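Side-chain contacts in uncharacterized DUF364 family protein (Pyrococcus horikoshii, PDB 3NPG), which is of unknown function but may chelate heavy metals, carrying a Rossmann-like domain beside a smaller antiparallel sheet: residues Lys103-Val107 with Thr108-Gln112; Asp151-Ser154 with Asp155-Tyr159; Thr221-Glu224 with Lys225-Lys229. All blocks are in the same frame, centred on the assembly; numbering follows the deposited sequence.

Interaction 1 (Lys103-Val107 with Thr108-Gln112)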
loop_
_atom_site.group_PDB
_atom_site.type_symbol
_atom_site.label_atom_id
_atom_site.label_comp_id
_atom_site.label_asym_id
_atom_site.label_seq_id
_atom_site.Cartn_x
_atom_site.Cartn_y
_atom_site.Cartn_z
ATOM N N LYS A 103 -18.308 29.562 14.559
ATOM C CA LYS A 103 -19.625 29.085 14.164
ATOM C C LYS A 103 -19.752 27.604 14.510
ATOM O O LYS A 103 -18.835 26.825 14.233
ATOM C CB LYS A 103 -19.860 29.313 12.655
ATOM C CG LYS A 103 -19.923 30.787 12.255
ATOM C CD LYS A 103 -20.096 30.956 10.749
ATOM C CE LYS A 103 -20.221 32.405 10.354
ATOM N N TRP A 104 -20.862 27.220 15.153
ATOM C CA TRP A 104 -21.089 25.827 15.548
ATOM C C TRP A 104 -21.828 25.072 14.434
ATOM O O TRP A 104 -22.953 24.595 14.630
ATOM C CB TRP A 104 -21.844 25.760 16.889
ATOM C CG TRP A 104 -21.302 26.709 17.919
ATOM C CD1 TRP A 104 -21.868 27.879 18.331
ATOM C CD2 TRP A 104 -19.999 26.662 18.520
ATOM N NE1 TRP A 104 -21.035 28.524 19.217
ATOM C CE2 TRP A 104 -19.875 27.803 19.343
ATOM C CE3 TRP A 104 -18.932 25.749 18.465
ATOM C CZ2 TRP A 104 -18.734 28.050 20.114
ATOM C CZ3 TRP A 104 -17.803 25.994 19.231
ATOM C CH2 TRP A 104 -17.713 27.131 20.045
ATOM N N ILE A 105 -21.194 24.996 13.244
ATOM C CA ILE A 105 -21.786 24.387 12.049
ATOM C C ILE A 105 -20.855 23.323 11.435
ATOM O O ILE A 105 -19.685 23.224 11.810
ATOM C CB ILE A 105 -22.166 25.487 10.997
ATOM C CG1 ILE A 105 -20.925 26.330 10.594
ATOM C CG2 ILE A 105 -23.309 26.375 11.513
ATOM C CD1 ILE A 105 -21.015 26.948 9.242
ATOM N N ASP A 106 -21.373 22.563 10.465
ATOM C CA ASP A 106 -20.589 21.576 9.736
ATOM C C ASP A 106 -19.923 22.258 8.524
ATOM O O ASP A 106 -20.363 23.331 8.106
ATOM C CB ASP A 106 -21.497 20.409 9.278
ATOM C CG ASP A 106 -20.747 19.216 8.710
ATOM O OD1 ASP A 106 -19.811 18.727 9.383
ATOM O OD2 ASP A 106 -21.131 18.738 7.615
ATOM N N VAL A 107 -18.864 21.639 7.969
ATOM C CA VAL A 107 -18.150 22.170 6.792
ATOM C C VAL A 107 -19.096 22.297 5.576
ATOM O O VAL A 107 -18.970 23.238 4.792
ATOM C CB VAL A 107 -16.910 21.307 6.445
ATOM C CG1 VAL A 107 -15.977 22.048 5.485
ATOM C CG2 VAL A 107 -16.168 20.884 7.705
ATOM N N THR A 108 -20.044 21.353 5.440
ATOM C CA THR A 108 -21.017 21.353 4.343
ATOM C C THR A 108 -21.939 22.590 4.402
ATOM O O THR A 108 -22.249 23.172 3.361
ATOM C CB THR A 108 -21.809 20.043 4.343
ATOM O OG1 THR A 108 -22.486 19.910 5.598
ATOM C CG2 THR A 108 -20.923 18.826 4.097
ATOM N N GLU A 109 -22.336 23.012 5.640
ATOM C CA GLU A 109 -23.171 24.210 5.871
ATOM C C GLU A 109 -22.419 25.462 5.456
ATOM O O GLU A 109 -23.011 26.380 4.878
ATOM C CB GLU A 109 -23.559 24.330 7.361
ATOM C CG GLU A 109 -24.415 23.193 7.886
ATOM C CD GLU A 109 -24.730 23.299 9.368
ATOM O OE1 GLU A 109 -25.332 24.319 9.778
ATOM O OE2 GLU A 109 -24.377 22.360 10.117
ATOM N N LEU A 110 -21.113 25.523 5.800
ATOM C CA LEU A 110 -20.241 26.653 5.495
ATOM C C LEU A 110 -20.148 26.897 3.977
ATOM O O LEU A 110 -20.191 28.051 3.537
ATOM C CB LEU A 110 -18.838 26.403 6.093
ATOM C CG LEU A 110 -17.839 27.555 5.980
ATOM C CD1 LEU A 110 -18.130 28.643 7.010
ATOM C CD2 LEU A 110 -16.441 27.061 6.140
ATOM N N ILE A 111 -20.042 25.805 3.180
ATOM C CA ILE A 111 -19.964 25.879 1.712
ATOM C C ILE A 111 -21.268 26.426 1.125
ATOM O O ILE A 111 -21.235 27.209 0.175
ATOM C CB ILE A 111 -19.614 24.487 1.099
ATOM C CG1 ILE A 111 -18.393 23.821 1.804
ATOM C CG2 ILE A 111 -19.422 24.575 -0.419
ATOM C CD1 ILE A 111 -17.058 24.613 1.753
ATOM N N GLN A 112 -22.414 26.004 1.688
ATOM C CA GLN A 112 -23.733 26.432 1.216
ATOM C C GLN A 112 -23.960 27.943 1.413
ATOM O O GLN A 112 -24.739 28.544 0.673
ATOM C CB GLN A 112 -24.845 25.618 1.902
ATOM C CG GLN A 112 -24.883 24.149 1.463
ATOM C CD GLN A 112 -25.843 23.329 2.297
ATOM O OE1 GLN A 112 -25.707 23.216 3.527
ATOM N NE2 GLN A 112 -26.788 22.675 1.638
#

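Interaction 2 (Asp151-Ser154 with Asp155-Tyr159)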
loop_
_atom_site.group_PDB
_atom_site.type_symbol
_atom_site.label_atom_id
_atom_site.label_comp_id
_atom_site.label_asym_id
_atom_site.label_seq_id
_atom_site.Cartn_x
_atom_site.Cartn_y
_atom_site.Cartn_z
ATOM N N ASP A 151 -14.175 6.930 -7.424
ATOM C CA ASP A 151 -14.375 8.322 -7.849
ATOM C C ASP A 151 -13.283 9.266 -7.279
ATOM O O ASP A 151 -13.248 10.451 -7.622
ATOM C CB ASP A 151 -15.784 8.810 -7.449
ATOM C CG ASP A 151 -16.914 7.940 -7.979
ATOM O OD1 ASP A 151 -16.893 7.607 -9.188
ATOM O OD2 ASP A 151 -17.851 7.651 -7.207
ATOM N N THR A 152 -12.369 8.720 -6.453
ATOM C CA THR A 152 -11.267 9.502 -5.896
ATOM C C THR A 152 -10.084 9.541 -6.869
ATOM O O THR A 152 -9.694 8.504 -7.409
ATOM C CB THR A 152 -10.860 8.974 -4.501
ATOM O OG1 THR A 152 -10.451 7.618 -4.616
ATOM C CG2 THR A 152 -11.978 9.095 -3.479
ATOM N N TYR A 153 -9.538 10.746 -7.117
ATOM C CA TYR A 153 -8.386 10.938 -8.007
ATOM C C TYR A 153 -7.080 10.791 -7.231
ATOM O O TYR A 153 -7.065 10.961 -6.014
ATOM C CB TYR A 153 -8.443 12.331 -8.668
ATOM C CG TYR A 153 -9.647 12.538 -9.554
ATOM C CD1 TYR A 153 -9.592 12.257 -10.914
ATOM C CD2 TYR A 153 -10.834 13.051 -9.042
ATOM C CE1 TYR A 153 -10.701 12.442 -11.738
ATOM C CE2 TYR A 153 -11.950 13.242 -9.854
ATOM C CZ TYR A 153 -11.881 12.932 -11.203
ATOM O OH TYR A 153 -12.976 13.120 -12.012
ATOM N N SER A 154 -5.976 10.515 -7.937
ATOM C CA SER A 154 -4.653 10.442 -7.321
ATOM C C SER A 154 -4.225 11.847 -6.879
ATOM O O SER A 154 -4.610 12.835 -7.521
ATOM C CB SER A 154 -3.640 9.871 -8.309
ATOM O OG SER A 154 -2.339 9.818 -7.751
ATOM N N ASP A 155 -3.448 11.950 -5.780
ATOM C CA ASP A 155 -3.015 13.257 -5.273
ATOM C C ASP A 155 -2.047 13.972 -6.245
ATOM O O ASP A 155 -1.803 15.172 -6.097
ATOM C CB ASP A 155 -2.414 13.139 -3.864
ATOM C CG ASP A 155 -1.113 12.366 -3.805
ATOM O OD1 ASP A 155 -0.044 13.010 -3.741
ATOM O OD2 ASP A 155 -1.168 11.128 -3.736
ATOM N N THR A 156 -1.550 13.244 -7.274
ATOM C CA THR A 156 -0.662 13.821 -8.297
ATOM C C THR A 156 -1.442 14.748 -9.248
ATOM O O THR A 156 -0.840 15.579 -9.934
ATOM C CB THR A 156 0.080 12.706 -9.067
ATOM O OG1 THR A 156 -0.870 11.894 -9.753
ATOM C CG2 THR A 156 0.944 11.849 -8.160
ATOM N N LEU A 157 -2.789 14.609 -9.268
ATOM C CA LEU A 157 -3.662 15.415 -10.124
ATOM C C LEU A 157 -4.124 16.698 -9.425
ATOM O O LEU A 157 -4.744 17.551 -10.064
ATOM C CB LEU A 157 -4.878 14.589 -10.602
ATOM C CG LEU A 157 -4.556 13.340 -11.448
ATOM C CD1 LEU A 157 -5.802 12.516 -11.696
ATOM C CD2 LEU A 157 -3.889 13.722 -12.772
ATOM N N GLU A 158 -3.802 16.849 -8.113
ATOM C CA GLU A 158 -4.143 18.056 -7.349
ATOM C C GLU A 158 -3.495 19.273 -7.983
ATOM O O GLU A 158 -4.172 20.269 -8.244
ATOM C CB GLU A 158 -3.684 17.929 -5.886
ATOM C CG GLU A 158 -4.466 16.910 -5.077
ATOM C CD GLU A 158 -3.938 16.674 -3.674
ATOM O OE1 GLU A 158 -3.032 17.420 -3.244
ATOM O OE2 GLU A 158 -4.434 15.744 -3.002
ATOM N N TYR A 159 -2.190 19.162 -8.311
ATOM C CA TYR A 159 -1.399 20.238 -8.920
ATOM C C TYR A 159 -2.085 20.831 -10.171
ATOM O O TYR A 159 -1.960 22.029 -10.429
ATOM C CB TYR A 159 0.012 19.721 -9.272
ATOM C CG TYR A 159 0.983 20.810 -9.669
ATOM C CD1 TYR A 159 1.775 21.446 -8.717
ATOM C CD2 TYR A 159 1.154 21.168 -11.003
ATOM C CE1 TYR A 159 2.678 22.447 -9.078
ATOM C CE2 TYR A 159 2.043 22.177 -11.374
ATOM C CZ TYR A 159 2.803 22.816 -10.407
ATOM O OH TYR A 159 3.681 23.808 -10.766
#

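Interaction 3 (Thr221-Glu224 with Lys225-Lys229)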
loop_
_atom_site.group_PDB
_atom_site.type_symbol
_atom_site.label_atom_id
_atom_site.label_comp_id
_atom_site.label_asym_id
_atom_site.label_seq_id
_atom_site.Cartn_x
_atom_site.Cartn_y
_atom_site.Cartn_z
ATOM N N THR A 221 -13.603 18.946 25.354
ATOM C CA THR A 221 -14.361 19.454 26.507
ATOM C C THR A 221 -14.023 18.684 27.788
ATOM O O THR A 221 -14.029 19.265 28.868
ATOM C CB THR A 221 -15.874 19.465 26.207
ATOM O OG1 THR A 221 -16.282 18.170 25.754
ATOM C CG2 THR A 221 -16.251 20.512 25.183
ATOM N N ASN A 222 -13.730 17.372 27.662
ATOM C CA ASN A 222 -13.319 16.531 28.790
ATOM C C ASN A 222 -12.007 15.837 28.435
ATOM O O ASN A 222 -12.004 14.872 27.669
ATOM C CB ASN A 222 -14.413 15.496 29.134
ATOM C CG ASN A 222 -14.233 14.819 30.484
ATOM O OD1 ASN A 222 -13.134 14.389 30.864
ATOM N ND2 ASN A 222 -15.328 14.648 31.200
ATOM N N ILE A 223 -10.885 16.378 28.933
ATOM C CA ILE A 223 -9.539 15.869 28.632
ATOM C C ILE A 223 -9.349 14.408 29.090
ATOM O O ILE A 223 -8.820 13.594 28.329
ATOM C CB ILE A 223 -8.448 16.810 29.230
ATOM C CG1 ILE A 223 -8.693 18.309 28.845
ATOM C CG2 ILE A 223 -7.038 16.334 28.870
ATOM C CD1 ILE A 223 -8.355 18.719 27.403
ATOM N N GLU A 224 -9.778 14.084 30.329
ATOM C CA GLU A 224 -9.611 12.740 30.894
ATOM C C GLU A 224 -10.351 11.670 30.088
ATOM O O GLU A 224 -9.760 10.642 29.753
ATOM C CB GLU A 224 -10.039 12.706 32.374
ATOM C CG GLU A 224 -9.087 13.450 33.302
ATOM C CD GLU A 224 -7.680 12.882 33.373
ATOM O OE1 GLU A 224 -7.537 11.638 33.427
ATOM O OE2 GLU A 224 -6.719 13.685 33.397
ATOM N N LYS A 225 -11.637 11.918 29.759
ATOM C CA LYS A 225 -12.452 10.964 28.996
ATOM C C LYS A 225 -11.956 10.815 27.548
ATOM O O LYS A 225 -11.968 9.706 27.008
ATOM C CB LYS A 225 -13.934 11.358 29.027
ATOM C CG LYS A 225 -14.598 11.146 30.380
ATOM C CD LYS A 225 -16.116 11.180 30.264
ATOM C CE LYS A 225 -16.794 10.993 31.597
ATOM N NZ LYS A 225 -18.269 10.869 31.449
ATOM N N ALA A 226 -11.495 11.932 26.931
ATOM C CA ALA A 226 -10.968 11.926 25.563
ATOM C C ALA A 226 -9.625 11.179 25.475
ATOM O O ALA A 226 -9.389 10.476 24.497
ATOM C CB ALA A 226 -10.814 13.344 25.052
ATOM N N LEU A 227 -8.758 11.311 26.516
ATOM C CA LEU A 227 -7.469 10.594 26.578
ATOM C C LEU A 227 -7.676 9.093 26.668
ATOM O O LEU A 227 -6.932 8.334 26.052
ATOM C CB LEU A 227 -6.628 11.077 27.773
ATOM C CG LEU A 227 -5.789 12.325 27.539
ATOM C CD1 LEU A 227 -5.144 12.782 28.816
ATOM C CD2 LEU A 227 -4.739 12.083 26.482
ATOM N N VAL A 228 -8.702 8.662 27.422
ATOM C CA VAL A 228 -9.057 7.249 27.547
ATOM C C VAL A 228 -9.405 6.675 26.174
ATOM O O VAL A 228 -8.898 5.620 25.804
ATOM C CB VAL A 228 -10.207 7.044 28.580
ATOM C CG1 VAL A 228 -10.823 5.652 28.461
ATOM C CG2 VAL A 228 -9.714 7.296 30.001
ATOM N N LYS A 229 -10.202 7.413 25.386
ATOM C CA LYS A 229 -10.600 6.974 24.049
ATOM C C LYS A 229 -9.441 7.049 23.055
ATOM O O LYS A 229 -9.294 6.148 22.231
ATOM C CB LYS A 229 -11.819 7.772 23.547
ATOM C CG LYS A 229 -13.054 7.667 24.467
ATOM C CD LYS A 229 -13.727 6.291 24.396
ATOM C CE LYS A 229 -14.968 6.235 25.251
ATOM N NZ LYS A 229 -15.541 4.867 25.302
#

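Interaction 1 (Lys103-Val107 with Thr108-Gln112)
One half of a capping box, formed by Asp106 and Glu109, starts helix 107-112. Asp106 stands at the N-cap, and three residues on the Glu109 side chain folds back so that OE2 accepts the bond from Asp106 N at 3.0 Å, with an N-H...O angle of 161°. The donor comes from above the carboxylate plane, 67° out of it. Glu109 CG lies anti to its own carbonyl carbon (chi1 -63°) and the chain runs extended from there, carrying the carboxylate back past the N-cap; its other oxygen, OE1, rests 3.4 Å from Ile105 CG2. The reciprocal half of the box is not made. Asp106 turns its carboxylate to Thr108 instead, whose OG1 donates to OD2 over 2.7 Å, meeting it on the anti side and close to the carboxylate plane. Placing an alanine at Glu109 would probably leave Asp106 N without its acceptor and uncover one flank of Ile105. A hydrophobic staple spans the same turn: Ile105, just before the N-cap, reaches forward with CD1 to Leu110 CB, 3.9 Å away, and both side chains also touch Val246 of strand 242-248. This helix leads into the Rossmann-like sheet, with Val107 and Leu110 packed on Val194 of strand 192-196 and Thr108 against helix 126-132. Regular helical bonding begins at once, Leu110 N binding Asp106 O at 3.3 Å and Ile111 N binding Val107 O at 3.2 Å.

Interaction 2 (Asp151-Ser154 with Asp155-Tyr159)
Ser154 and Leu157 are the ends of a type I turn that leads from edge strand 152-153 towards helix 158-161. Leu157 N donates to Ser154 O over 3.1 Å, with an N-H...O angle of 162°; the bond is nearly straight at the hydrogen, yet the donor sits 51° above the carbonyl plane. Ser154 OG is anti to the backbone N (chi1 179°), which brings it 3.2 Å from Thr156 OG1. Both hydroxyls are hydrogen-bonded to OE1 of Glu54 of the second subunit, so a single carboxylate oxygen from across the interface collects the two side chains. The Leu157 side chain turns back towards the strand, and its CD1 lies 3.9 Å from Tyr153 CD1, approaching the ring obliquely with the two side chains roughly perpendicular. Leu157 also packs on Phe141 of strand 137-141, which ties the turn to the neighbouring strand of the sheet. Asp155, at the second position of the turn, has its strongest partner outside it: OD2 makes a salt bridge with Arg143 of the second subunit, while OD1 has a long, weak ion pair with Arg143 of its own chain. The Glu54 oxygen probably accepts from both buried hydroxyls, so the turn offers hydroxyls to an acid and an acid to an arginine of the second subunit.

Interaction 3 (Thr221-Glu224 with Lys225-Lys229)
Ile223 O accepts from Leu227 N at 2.9 Å, a bond of the first turn of helix 223-232, and the side chains of the same two residues lie side by side, pointing the same way. Ile223 CG2 is the branch that touches, 4.0 Å from Leu227 CD1. Together they form an apolar ridge that rests on Leu36 and Leu45 of the three-stranded antiparallel sheet. Round the helix, Asn222 holds the N-cap. Its CG is anti to the backbone N (chi1 -166°), which brings OD1 over the helix end to accept from Lys225 N at 3.1 Å. The N-H points almost straight at OD1, at 170°, but stands 49° above the carbonyl plane of the amide. The Lys225 chain crosses the amide at a slant, its CD 3.7 Å from Asn222 ND2. Asn222 O takes up Ala226 N at 3.1 Å, and Glu224 O takes up Val228 N. Further along, Lys229 NZ forms a salt bridge with Glu63 of the third subunit. An asparagine side chain accepting from the backbone three residues ahead is the classic N-cap, here opening the helix that follows strand 214-220 of the Rossmann-like sheet.

Overall arrangement
All three contacts are local and run in series along the chain, so none nests in or crosses another and none closes a long loop. Interaction 1 comes first, where the loop after helix 79-96 enters helix 107-112 ahead of the first strand of the seven-stranded sheet. Interaction 2 turns the chain off edge strand 152-153 of that sheet, at the interface with the second subunit. Interaction 3 starts helix 223-232, which joins the same domain to the three-stranded sheet and reaches the third subunit. Interactions 2 and 3 lie on opposite sides of the chain's centre, their centres 36 Å apart; interaction 1 is about 24 Å and 25 Å from them, centre to centre.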